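PDB 2F3O: pyruvate formate-lyase 2 from Archaeoglobus fulgidus, which is of unknown function but belongs to the glycyl radical enzymes and may act as a lyase, being related to pyruvate formate-lyase and glycerol dehydratase. Local coordinates for residues Pro38-Gln43 with Pro510-Ser515; Ile373-Pro378 with Ser715-Val720; Arg384-Ile389 with Val707-Ile712; Ala504-Lys509 with Asp527-Gly532. All blocks are in the same frame, centred on the assembly; numbering follows the deposited sequence.

Contact 1: Pro38-Gln43 with Pro510-Ser515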
loop_
_atom_site.group_PDB
_atom_site.type_symbol
_atom_site.label_atom_id
_atom_site.label_comp_id
_atom_site.label_asym_id
_atom_site.label_seq_id
_atom_site.Cartn_x
_atom_site.Cartn_y
_atom_site.Cartn_z
ATOM N N PRO A 38 -11.033 15.165 21.240
ATOM C CA PRO A 38 -10.805 13.919 20.519
ATOM C C PRO A 38 -11.158 12.721 21.378
ATOM O O PRO A 38 -10.597 12.584 22.456
ATOM C CB PRO A 38 -9.296 13.942 20.283
ATOM C CG PRO A 38 -8.933 15.343 20.260
ATOM C CD PRO A 38 -9.838 16.030 21.189
ATOM N N MET A 39 -12.067 11.867 20.896
ATOM C CA MET A 39 -12.633 10.762 21.679
ATOM C C MET A 39 -11.614 9.838 22.382
ATOM O O MET A 39 -11.859 9.398 23.511
ATOM C CB MET A 39 -13.607 9.957 20.826
ATOM C CG MET A 39 -14.302 8.796 21.545
ATOM S SD MET A 39 -15.230 9.235 23.048
ATOM C CE MET A 39 -16.776 9.833 22.378
ATOM N N ILE A 40 -10.459 9.588 21.757
ATOM C CA ILE A 40 -9.460 8.690 22.361
ATOM C C ILE A 40 -8.789 9.364 23.540
ATOM O O ILE A 40 -8.431 8.696 24.506
ATOM C CB ILE A 40 -8.418 8.131 21.318
ATOM C CG1 ILE A 40 -7.581 6.988 21.892
ATOM C CG2 ILE A 40 -7.527 9.213 20.789
ATOM C CD1 ILE A 40 -6.680 6.343 20.887
ATOM N N ILE A 41 -8.665 10.689 23.476
ATOM C CA ILE A 41 -8.128 11.459 24.578
ATOM C C ILE A 41 -9.194 11.508 25.688
ATOM O O ILE A 41 -8.875 11.347 26.856
ATOM C CB ILE A 41 -7.678 12.837 24.094
ATOM C CG1 ILE A 41 -6.427 12.702 23.260
ATOM C CG2 ILE A 41 -7.314 13.738 25.208
ATOM C CD1 ILE A 41 -5.977 14.011 22.679
ATOM N N ARG A 42 -10.466 11.646 25.320
ATOM C CA ARG A 42 -11.555 11.603 26.296
ATOM C C ARG A 42 -11.574 10.299 27.063
ATOM O O ARG A 42 -11.753 10.309 28.277
ATOM C CB ARG A 42 -12.920 11.851 25.655
ATOM C CG ARG A 42 -12.928 13.091 24.817
ATOM C CD ARG A 42 -14.203 13.869 24.895
ATOM N NE ARG A 42 -15.411 13.160 24.513
ATOM C CZ ARG A 42 -16.479 13.049 25.293
ATOM N NH1 ARG A 42 -16.471 13.601 26.498
ATOM N NH2 ARG A 42 -17.556 12.391 24.871
ATOM N N GLN A 43 -11.349 9.188 26.370
ATOM C CA GLN A 43 -11.324 7.877 27.013
ATOM C C GLN A 43 -10.131 7.727 27.950
ATOM O O GLN A 43 -10.233 7.102 29.014
ATOM C CB GLN A 43 -11.279 6.782 25.960
ATOM C CG GLN A 43 -12.571 6.618 25.203
ATOM C CD GLN A 43 -13.658 6.033 26.057
ATOM O OE1 GLN A 43 -14.688 6.659 26.260
ATOM N NE2 GLN A 43 -13.433 4.821 26.563
ATOM N N PRO A 510 -12.855 3.908 21.859
ATOM C CA PRO A 510 -11.523 3.319 21.759
ATOM C C PRO A 510 -10.982 3.034 23.175
ATOM O O PRO A 510 -11.439 3.637 24.155
ATOM C CB PRO A 510 -10.704 4.387 21.032
ATOM C CG PRO A 510 -11.399 5.677 21.338
ATOM C CD PRO A 510 -12.852 5.360 21.594
ATOM N N THR A 511 -10.070 2.078 23.293
ATOM C CA THR A 511 -9.627 1.631 24.604
ATOM C C THR A 511 -8.107 1.649 24.740
ATOM O O THR A 511 -7.455 0.613 24.605
ATOM C CB THR A 511 -10.170 0.230 24.899
ATOM O OG1 THR A 511 -9.804 -0.671 23.844
ATOM C CG2 THR A 511 -11.699 0.265 25.027
ATOM N N PRO A 512 -7.539 2.837 25.002
ATOM C CA PRO A 512 -6.101 3.102 24.982
ATOM C C PRO A 512 -5.231 2.306 25.944
ATOM O O PRO A 512 -4.119 1.956 25.580
ATOM C CB PRO A 512 -6.006 4.584 25.352
ATOM C CG PRO A 512 -7.349 5.136 25.116
ATOM C CD PRO A 512 -8.317 4.046 25.318
ATOM N N LEU A 513 -5.677 2.044 27.162
ATOM C CA LEU A 513 -4.836 1.245 28.070
ATOM C C LEU A 513 -4.657 -0.178 27.548
ATOM O O LEU A 513 -3.512 -0.657 27.453
ATOM C CB LEU A 513 -5.365 1.244 29.508
ATOM C CG LEU A 513 -4.584 0.402 30.519
ATOM C CD1 LEU A 513 -3.166 0.892 30.666
ATOM C CD2 LEU A 513 -5.288 0.388 31.869
ATOM N N LEU A 514 -5.780 -0.806 27.167
ATOM C CA LEU A 514 -5.806 -2.119 26.555
ATOM C C LEU A 514 -4.936 -2.167 25.312
ATOM O O LEU A 514 -4.214 -3.139 25.094
ATOM C CB LEU A 514 -7.240 -2.506 26.208
ATOM C CG LEU A 514 -7.416 -3.870 25.532
ATOM C CD1 LEU A 514 -6.890 -4.969 26.429
ATOM C CD2 LEU A 514 -8.857 -4.116 25.132
ATOM N N SER A 515 -4.979 -1.107 24.516
ATOM C CA SER A 515 -4.081 -0.983 23.368
ATOM C C SER A 515 -2.608 -1.117 23.718
ATOM O O SER A 515 -1.870 -1.734 22.974
ATOM C CB SER A 515 -4.293 0.344 22.651
ATOM O OG SER A 515 -5.501 0.303 21.944
#

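Contact 2: Ile373-Pro378 with Ser715-Val720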
loop_
_atom_site.group_PDB
_atom_site.type_symbol
_atom_site.label_atom_id
_atom_site.label_comp_id
_atom_site.label_asym_id
_atom_site.label_seq_id
_atom_site.Cartn_x
_atom_site.Cartn_y
_atom_site.Cartn_z
ATOM N N ILE A 373 -2.959 -29.351 27.545
ATOM C CA ILE A 373 -2.229 -30.604 27.563
ATOM C C ILE A 373 -2.048 -31.114 26.153
ATOM O O ILE A 373 -2.791 -30.733 25.231
ATOM C CB ILE A 373 -2.942 -31.682 28.373
ATOM C CG1 ILE A 373 -4.403 -31.757 27.997
ATOM C CG2 ILE A 373 -2.851 -31.406 29.862
ATOM C CD1 ILE A 373 -5.154 -32.637 28.933
ATOM N N ASN A 374 -1.057 -31.981 25.989
ATOM C CA ASN A 374 -0.729 -32.548 24.687
ATOM C C ASN A 374 -0.122 -33.921 24.866
ATOM O O ASN A 374 -0.029 -34.423 25.985
ATOM C CB ASN A 374 0.240 -31.641 23.918
ATOM C CG ASN A 374 1.439 -31.206 24.751
ATOM O OD1 ASN A 374 2.299 -32.007 25.090
ATOM N ND2 ASN A 374 1.506 -29.931 25.062
ATOM N N LYS A 375 0.341 -34.510 23.772
ATOM C CA LYS A 375 0.894 -35.853 23.838
ATOM C C LYS A 375 2.250 -35.959 24.555
ATOM O O LYS A 375 2.746 -37.060 24.781
ATOM C CB LYS A 375 0.932 -36.494 22.445
ATOM C CG LYS A 375 -0.456 -36.866 21.959
ATOM C CD LYS A 375 -0.435 -37.908 20.849
ATOM C CE LYS A 375 -1.860 -38.227 20.386
ATOM N NZ LYS A 375 -1.923 -38.793 18.996
ATOM N N GLY A 376 2.830 -34.830 24.935
ATOM C CA GLY A 376 4.108 -34.851 25.604
ATOM C C GLY A 376 4.052 -34.306 27.014
ATOM O O GLY A 376 5.103 -34.013 27.606
ATOM N N SER A 377 2.841 -34.153 27.553
ATOM C CA SER A 377 2.664 -33.661 28.928
ATOM C C SER A 377 3.181 -34.708 29.929
ATOM O O SER A 377 3.028 -35.900 29.674
ATOM C CB SER A 377 1.191 -33.357 29.191
ATOM O OG SER A 377 0.696 -32.380 28.299
ATOM N N PRO A 378 3.808 -34.279 31.051
ATOM C CA PRO A 378 4.346 -35.283 31.978
ATOM C C PRO A 378 3.233 -36.090 32.615
ATOM O O PRO A 378 2.156 -35.552 32.902
ATOM C CB PRO A 378 5.068 -34.448 33.049
ATOM C CG PRO A 378 5.239 -33.107 32.452
ATOM C CD PRO A 378 4.048 -32.914 31.548
ATOM N N SER A 715 -9.829 -38.558 25.168
ATOM C CA SER A 715 -10.162 -37.337 24.429
ATOM C C SER A 715 -8.961 -36.733 23.698
ATOM O O SER A 715 -9.110 -36.003 22.717
ATOM C CB SER A 715 -10.738 -36.288 25.377
ATOM O OG SER A 715 -11.798 -36.821 26.149
ATOM N N MET A 716 -7.771 -37.033 24.195
ATOM C CA MET A 716 -6.555 -36.611 23.546
ATOM C C MET A 716 -6.290 -37.471 22.324
ATOM O O MET A 716 -6.018 -36.946 21.239
ATOM C CB MET A 716 -5.391 -36.716 24.513
ATOM C CG MET A 716 -4.082 -36.309 23.920
ATOM S SD MET A 716 -2.855 -36.255 25.215
ATOM C CE MET A 716 -3.626 -35.090 26.321
ATOM N N GLU A 717 -6.387 -38.788 22.510
ATOM C CA GLU A 717 -6.136 -39.757 21.446
ATOM C C GLU A 717 -7.133 -39.638 20.291
ATOM O O GLU A 717 -6.766 -39.746 19.131
ATOM C CB GLU A 717 -6.143 -41.176 22.009
ATOM C CG GLU A 717 -5.473 -42.203 21.103
ATOM C CD GLU A 717 -4.011 -41.853 20.765
ATOM O OE1 GLU A 717 -3.646 -41.920 19.562
ATOM O OE2 GLU A 717 -3.229 -41.514 21.695
ATOM N N LEU A 718 -8.390 -39.373 20.621
ATOM C CA LEU A 718 -9.451 -39.239 19.612
ATOM C C LEU A 718 -9.531 -37.846 19.006
ATOM O O LEU A 718 -10.332 -37.614 18.105
ATOM C CB LEU A 718 -10.822 -39.606 20.196
ATOM C CG LEU A 718 -11.049 -41.067 20.594
ATOM C CD1 LEU A 718 -12.222 -41.175 21.574
ATOM C CD2 LEU A 718 -11.228 -41.959 19.350
ATOM N N GLY A 719 -8.720 -36.926 19.520
ATOM C CA GLY A 719 -8.589 -35.597 18.949
ATOM C C GLY A 719 -9.771 -34.675 19.147
ATOM O O GLY A 719 -10.425 -34.256 18.194
ATOM N N VAL A 720 -10.052 -34.344 20.387
ATOM C CA VAL A 720 -11.087 -33.366 20.647
ATOM C C VAL A 720 -10.354 -32.044 20.972
ATOM O O VAL A 720 -9.146 -32.057 21.205
ATOM C CB VAL A 720 -12.037 -33.905 21.746
ATOM C CG1 VAL A 720 -11.695 -33.360 23.127
ATOM C CG2 VAL A 720 -13.461 -33.647 21.389
HETATM O O HOH W 1 -4.304 -37.506 18.141
#

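Contact 3: Arg384-Ile389 with Val707-Ile712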
loop_
_atom_site.group_PDB
_atom_site.type_symbol
_atom_site.label_atom_id
_atom_site.label_comp_id
_atom_site.label_asym_id
_atom_site.label_seq_id
_atom_site.Cartn_x
_atom_site.Cartn_y
_atom_site.Cartn_z
ATOM N N ARG A 384 -2.179 -35.798 38.399
ATOM C CA ARG A 384 -2.516 -34.714 39.301
ATOM C C ARG A 384 -3.709 -33.893 38.838
ATOM O O ARG A 384 -4.438 -33.344 39.654
ATOM C CB ARG A 384 -1.302 -33.822 39.486
ATOM C CG ARG A 384 -1.231 -33.207 40.856
ATOM C CD ARG A 384 0.219 -33.069 41.315
ATOM N NE ARG A 384 0.397 -31.858 42.119
ATOM C CZ ARG A 384 1.502 -31.549 42.793
ATOM N NH1 ARG A 384 2.551 -32.369 42.774
ATOM N NH2 ARG A 384 1.552 -30.416 43.490
ATOM N N LEU A 385 -3.898 -33.810 37.527
ATOM C CA LEU A 385 -5.088 -33.203 36.960
ATOM C C LEU A 385 -6.281 -34.083 37.225
ATOM O O LEU A 385 -7.350 -33.596 37.581
ATOM C CB LEU A 385 -4.952 -33.089 35.454
ATOM C CG LEU A 385 -4.308 -31.860 34.843
ATOM C CD1 LEU A 385 -3.872 -32.219 33.432
ATOM C CD2 LEU A 385 -5.294 -30.697 34.853
ATOM N N ALA A 386 -6.090 -35.386 37.028
ATOM C CA ALA A 386 -7.174 -36.357 37.184
ATOM C C ALA A 386 -7.657 -36.445 38.640
ATOM O O ALA A 386 -8.854 -36.627 38.883
ATOM C CB ALA A 386 -6.758 -37.734 36.653
ATOM N N GLU A 387 -6.728 -36.278 39.587
ATOM C CA GLU A 387 -7.048 -36.289 41.017
ATOM C C GLU A 387 -7.924 -35.115 41.407
ATOM O O GLU A 387 -8.861 -35.277 42.187
ATOM C CB GLU A 387 -5.779 -36.276 41.875
ATOM C CG GLU A 387 -5.029 -37.583 41.871
ATOM C CD GLU A 387 -3.544 -37.404 42.087
ATOM O OE1 GLU A 387 -3.161 -36.433 42.774
ATOM O OE2 GLU A 387 -2.756 -38.226 41.564
ATOM N N ALA A 388 -7.619 -33.941 40.863
ATOM C CA ALA A 388 -8.369 -32.742 41.196
ATOM C C ALA A 388 -9.779 -32.851 40.651
ATOM O O ALA A 388 -10.740 -32.595 41.365
ATOM C CB ALA A 388 -7.682 -31.520 40.647
ATOM N N ILE A 389 -9.885 -33.276 39.398
ATOM C CA ILE A 389 -11.167 -33.379 38.711
ATOM C C ILE A 389 -12.074 -34.406 39.361
ATOM O O ILE A 389 -13.212 -34.084 39.694
ATOM C CB ILE A 389 -10.980 -33.696 37.214
ATOM C CG1 ILE A 389 -10.347 -32.502 36.496
ATOM C CG2 ILE A 389 -12.292 -33.979 36.571
ATOM C CD1 ILE A 389 -10.147 -32.712 35.006
ATOM N N VAL A 707 -10.344 -43.791 36.206
ATOM C CA VAL A 707 -11.381 -43.704 35.189
ATOM C C VAL A 707 -11.458 -42.314 34.562
ATOM O O VAL A 707 -11.962 -42.162 33.444
ATOM C CB VAL A 707 -12.774 -44.202 35.714
ATOM C CG1 VAL A 707 -13.581 -43.074 36.334
ATOM C CG2 VAL A 707 -13.570 -44.890 34.590
ATOM N N ILE A 708 -10.925 -41.311 35.257
ATOM C CA ILE A 708 -10.946 -39.942 34.732
ATOM C C ILE A 708 -9.721 -39.631 33.880
ATOM O O ILE A 708 -9.843 -39.022 32.816
ATOM C CB ILE A 708 -11.279 -38.891 35.821
ATOM C CG1 ILE A 708 -12.780 -38.621 35.753
ATOM C CG2 ILE A 708 -10.485 -37.593 35.649
ATOM C CD1 ILE A 708 -13.245 -37.518 36.593
ATOM N N GLU A 709 -8.564 -40.126 34.302
ATOM C CA GLU A 709 -7.390 -40.103 33.446
ATOM C C GLU A 709 -7.631 -40.872 32.143
ATOM O O GLU A 709 -7.102 -40.502 31.100
ATOM C CB GLU A 709 -6.182 -40.675 34.172
ATOM C CG GLU A 709 -4.872 -40.174 33.618
ATOM C CD GLU A 709 -3.675 -40.936 34.145
ATOM O OE1 GLU A 709 -3.578 -41.107 35.381
ATOM O OE2 GLU A 709 -2.830 -41.359 33.322
ATOM N N ALA A 710 -8.441 -41.932 32.223
ATOM C CA ALA A 710 -8.848 -42.730 31.061
ATOM C C ALA A 710 -9.548 -41.843 30.072
ATOM O O ALA A 710 -9.211 -41.842 28.902
ATOM C CB ALA A 710 -9.765 -43.871 31.467
ATOM N N LEU A 711 -10.498 -41.065 30.569
ATOM C CA LEU A 711 -11.243 -40.142 29.736
ATOM C C LEU A 711 -10.375 -39.009 29.175
ATOM O O LEU A 711 -10.562 -38.617 28.018
ATOM C CB LEU A 711 -12.433 -39.570 30.503
ATOM C CG LEU A 711 -13.563 -40.555 30.821
ATOM C CD1 LEU A 711 -14.620 -39.891 31.715
ATOM C CD2 LEU A 711 -14.179 -41.129 29.547
ATOM N N ILE A 712 -9.431 -38.510 29.980
ATOM C CA ILE A 712 -8.486 -37.475 29.527
ATOM C C ILE A 712 -7.636 -37.987 28.372
ATOM O O ILE A 712 -7.581 -37.347 27.323
ATOM C CB ILE A 712 -7.554 -36.966 30.662
ATOM C CG1 ILE A 712 -8.345 -36.192 31.708
ATOM C CG2 ILE A 712 -6.453 -36.049 30.123
ATOM C CD1 ILE A 712 -7.547 -35.911 32.953
#

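Contact 4: Ala504-Lys509 with Asp527-Gly532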
loop_
_atom_site.group_PDB
_atom_site.type_symbol
_atom_site.label_atom_id
_atom_site.label_comp_id
_atom_site.label_asym_id
_atom_site.label_seq_id
_atom_site.Cartn_x
_atom_site.Cartn_y
_atom_site.Cartn_z
ATOM N N ALA A 504 -18.327 0.953 15.208
ATOM C CA ALA A 504 -18.953 1.753 16.261
ATOM C C ALA A 504 -18.091 1.847 17.506
ATOM O O ALA A 504 -17.993 2.927 18.105
ATOM C CB ALA A 504 -20.323 1.210 16.612
ATOM N N ASN A 505 -17.473 0.727 17.886
ATOM C CA ASN A 505 -16.548 0.709 19.000
ATOM C C ASN A 505 -15.358 1.605 18.707
ATOM O O ASN A 505 -15.029 2.475 19.495
ATOM C CB ASN A 505 -16.074 -0.702 19.285
ATOM C CG ASN A 505 -16.960 -1.427 20.295
ATOM O OD1 ASN A 505 -16.635 -1.473 21.495
ATOM N ND2 ASN A 505 -18.075 -2.016 19.817
ATOM N N ALA A 506 -14.757 1.441 17.532
ATOM C CA ALA A 506 -13.617 2.264 17.107
ATOM C C ALA A 506 -13.908 3.747 17.178
ATOM O O ALA A 506 -13.011 4.544 17.430
ATOM C CB ALA A 506 -13.184 1.896 15.703
ATOM N N GLU A 507 -15.165 4.110 16.984
ATOM C CA GLU A 507 -15.516 5.505 16.945
ATOM C C GLU A 507 -15.906 6.101 18.272
ATOM O O GLU A 507 -15.566 7.250 18.530
ATOM C CB GLU A 507 -16.625 5.746 15.940
ATOM C CG GLU A 507 -16.167 5.600 14.518
ATOM C CD GLU A 507 -15.119 6.625 14.141
ATOM O OE1 GLU A 507 -15.412 7.838 14.212
ATOM O OE2 GLU A 507 -14.004 6.214 13.750
ATOM N N VAL A 508 -16.626 5.357 19.113
ATOM C CA VAL A 508 -17.137 5.956 20.363
ATOM C C VAL A 508 -16.549 5.379 21.644
ATOM O O VAL A 508 -16.778 5.899 22.733
ATOM C CB VAL A 508 -18.693 5.943 20.456
ATOM C CG1 VAL A 508 -19.330 6.047 19.079
ATOM C CG2 VAL A 508 -19.189 4.704 21.174
ATOM N N LYS A 509 -15.780 4.309 21.503
ATOM C CA LYS A 509 -15.165 3.634 22.632
ATOM C C LYS A 509 -13.824 3.039 22.194
ATOM O O LYS A 509 -13.658 1.805 22.124
ATOM C CB LYS A 509 -16.133 2.553 23.143
ATOM C CG LYS A 509 -15.676 1.642 24.293
ATOM C CD LYS A 509 -15.667 2.355 25.578
ATOM C CE LYS A 509 -15.342 1.401 26.687
ATOM N NZ LYS A 509 -14.626 2.134 27.768
ATOM N N ASP A 527 -4.996 2.397 17.851
ATOM C CA ASP A 527 -5.776 1.722 18.885
ATOM C C ASP A 527 -6.205 0.304 18.480
ATOM O O ASP A 527 -6.447 0.033 17.312
ATOM C CB ASP A 527 -7.020 2.546 19.230
ATOM C CG ASP A 527 -7.718 2.050 20.491
ATOM O OD1 ASP A 527 -7.192 2.303 21.598
ATOM O OD2 ASP A 527 -8.774 1.390 20.393
ATOM N N VAL A 528 -6.294 -0.578 19.469
ATOM C CA VAL A 528 -6.820 -1.925 19.322
ATOM C C VAL A 528 -8.202 -2.080 18.648
ATOM O O VAL A 528 -8.420 -3.028 17.887
ATOM C CB VAL A 528 -6.773 -2.647 20.681
ATOM C CG1 VAL A 528 -7.987 -2.362 21.525
ATOM C CG2 VAL A 528 -6.538 -4.137 20.480
ATOM N N SER A 529 -9.107 -1.129 18.858
ATOM C CA SER A 529 -10.427 -1.244 18.311
ATOM C C SER A 529 -10.446 -0.805 16.856
ATOM O O SER A 529 -11.457 -0.928 16.159
ATOM C CB SER A 529 -11.378 -0.396 19.116
ATOM O OG SER A 529 -11.071 0.952 18.937
ATOM N N ARG A 530 -9.318 -0.288 16.400
ATOM C CA ARG A 530 -9.186 0.184 15.037
ATOM C C ARG A 530 -8.338 -0.846 14.255
ATOM O O ARG A 530 -8.217 -0.789 13.032
ATOM C CB ARG A 530 -8.569 1.589 15.073
ATOM C CG ARG A 530 -8.244 2.231 13.738
ATOM C CD ARG A 530 -9.468 2.821 13.079
ATOM N NE ARG A 530 -9.993 3.949 13.835
ATOM C CZ ARG A 530 -11.068 4.637 13.469
ATOM N NH1 ARG A 530 -11.728 4.314 12.350
ATOM N NH2 ARG A 530 -11.477 5.655 14.216
ATOM N N GLY A 531 -7.769 -1.811 14.966
ATOM C CA GLY A 531 -7.121 -2.899 14.283
ATOM C C GLY A 531 -5.625 -3.004 14.410
ATOM O O GLY A 531 -5.015 -3.751 13.672
ATOM N N GLY A 532 -5.020 -2.293 15.352
ATOM C CA GLY A 532 -3.568 -2.326 15.526
ATOM C C GLY A 532 -2.927 -3.642 15.943
ATOM O O GLY A 532 -1.706 -3.746 15.914
#

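Contact 1: Pro38-Gln43 with Pro510-Ser515
Gln-43 bends over the ring and carbonyl of Pro-510, and its side chain can be followed atom by atom. CB of Gln-43 lies 3.6 Å from O of Pro-510, with CD of Pro-512 a little farther off. CG of Gln-43, anti to the carbonyl carbon (chi1 -71°), lies over Pro-510, 3.4 Å from its O and 3.8 Å from its ring CD. A bend at chi2 (-70°) brings CD back toward that oxygen. NE2 of Gln-43 gives Pro-510 O a weak hydrogen bond at 3.3 Å, bent to 132° at the hydrogen, while OE1 accepts from the hydroxyl of Tyr-27. An alanine here would probably leave Pro-510 O without its weak donor and Tyr-27 without this acceptor, and open a gap beside the Pro-510 ring.

The rest of the contact is apolar. Pro-510 CG sits 3.9 Å from CB of Ile-40, and its CD meets CG of Met-39 at 3.7 Å, those two side chains crossing at about a right angle. CG1 of Ile-40 reaches CG of Pro-512, also at 3.7 Å. Pro-512 follows the N-cap residue Thr-511, a place where the missing proline N-H costs a helix no bond. Two helix starts thus meet through rings and aliphatic carbons. Helix 39-53 is flanked by helix 22-34, through Met-31 against Met-39 and Gln-43, and by helix 190-221, where Ile-40 meets Ala-198. Helix 512-516 is held at its start by Glu-267 of helix 250-267, which accepts from the backbone N of Leu-513 and Leu-514.

Contact 2: Ile373-Pro378 with Ser715-Val720
Met-716 reaches across from the last turn of helix 704-717 to the loop that follows strand 368-373, and buries more surface here than any other residue. Its chain runs straight out to the sulfur, SD of Met-716 coming 3.5 Å from O of Asn-374. A turn at chi3 (-57°) then swings CE of Met-716 to 3.8 Å from CG1 of Ile-373. Alongside, running the opposite way, lies Lys-375, whose CG is 4.1 Å from SD of Met-716. An alanine in place of Met-716 would probably leave a gap between Ile-373 and the helix and strip the Lys-375 chain of its apolar neighbour.

Lys-375 extends on to the surface, where NZ forms a long salt bridge of 3.6 Å with OE1 of Glu-717. One water accepts from NZ of Lys-375 at 2.8 Å and donates weakly to O of Glu-717. The loop is shaped by a type I turn from Asn-374 to Ser-377. An Asx turn reinforces it, OD1 of Asn-374 taking the N-H of Gly-376 on a lone pair while ND2 binds Asp-401. On the other segment, a Schellman motif at Gly-719 follows the helix. Phe-400 of strand 396-400 packs against both Ile-373 and Met-716, so the loop and the helix end meet beside the sheet.

Contact 3: Arg384-Ile389 with Val707-Ile712
Ala-386 and Glu-709 mark where the two helices come nearest, their CA atoms 5.3 Å apart, and the axes of segments 384-389 and 707-712 pass at 8.8 Å with 119° between their directions. The methyl of Ala-386 is the small surface that permits this approach. CB of Ala-386 lies 3.9 Å from CB of Glu-709 and also touches the Glu-709 backbone N. CD1 of Ile-712 also comes to 4.2 Å from CB of Ala-386.

Each helix belongs to a beta-alpha-beta crossover. Helix 379-390 joins strands 368-373 and 396-400, whereas helix 704-717 lies between strands 692-696 and 722-728; in both cases the strands are parallel neighbours in one five-stranded sheet. Such a sheet is consistent with one half of the ten-stranded barrel of glycyl radical enzymes.

Ile-708 bridges two residues of the first helix. CG2 of Ile-708 stands 3.7 Å from O of Ala-386, and CD1 of Ile-708 is at the same distance from CG2 of Ile-389. With chi1 at -68°, CG2 of Ile-389 stands anti to its backbone N, where it meets Ile-708, and the two isoleucine side chains cross obliquely. On the sheet side, Ile-389 packs on Leu-396 and Phe-725, and Ile-708 on Ile-727.

Contact 4: Ala504-Lys509 with Asp527-Gly532
An Asx turn at Asp-527 shapes the loop that brings Ser-529 and Arg-530 against Ala-506 and Glu-507 in the last turns of helix 477-508. OD2 of Asp-527 takes the backbone N-H of Ser-529 at 3.0 Å, from above the carboxylate plane. The same OD2 of Asp-527 accepts the Ser-529 hydroxyl on its anti side, OG lying 2.8 Å away. Set between the backbone N and the carbonyl carbon (chi1 67°), OG of Ser-529 also lies 3.4 Å from CA of Ala-506. The methyl of Ala-506 meets the loop backbone in turn, its CB 3.3 Å from O of Ser-529.

Arg-530 adds a salt bridge. Its chain is bent at chi2 and chi3 and returns to the helix. CB of Ala-506 sits over the centre of one face of the Arg-530 guanidinium, 4.1 Å above the plane. At the guanidinium edge, OE2 of Glu-507 accepts from NH2 of Arg-530 at 2.6 Å, met nearly along its C-O axis though tilted from the guanidinium plane. NH1 of Arg-530 adds a weak bond to OE2 of Glu-507 at 3.3 Å. Both bonds end on that one oxygen, and the carboxylate and guanidinium planes stand 73° apart, which is not a flat two-by-two pairing.

Thr-511 N is a further donor to OD2 of Asp-527. Glu-507 packs on Phe-127 of helix 124-128, and Arg-530 NH1 has a long, weak ion pair with Glu-191 of a neighbouring subunit. The loop itself runs from helix 521-524 into strand 535-543.

The four contacts form two neighbouring pairs. Contacts 1 and 4 have centres about 9 Å apart and meet where segment 504-509 runs directly into 510-515; OG of Ser-515 probably hydrogen-bonds OD1 of Asp-527 at 2.6 Å. Contacts 2 and 3 both use helix 704-717, with centres about 13 Å apart, and touch where CD1 of Ile-373 meets CG2 of Ile-712 at 3.8 Å. About 42 Å separates the centres of contacts 1 and 2, on opposite sides of the chain's centre. Contacts 2 and 3 join the pyruvate formate lyase-like family region to the one holding Gly-752, the predicted radical site, unmodified here. A bound glycerol lies about 14 Å from the Asn-505 side chain in contact 4.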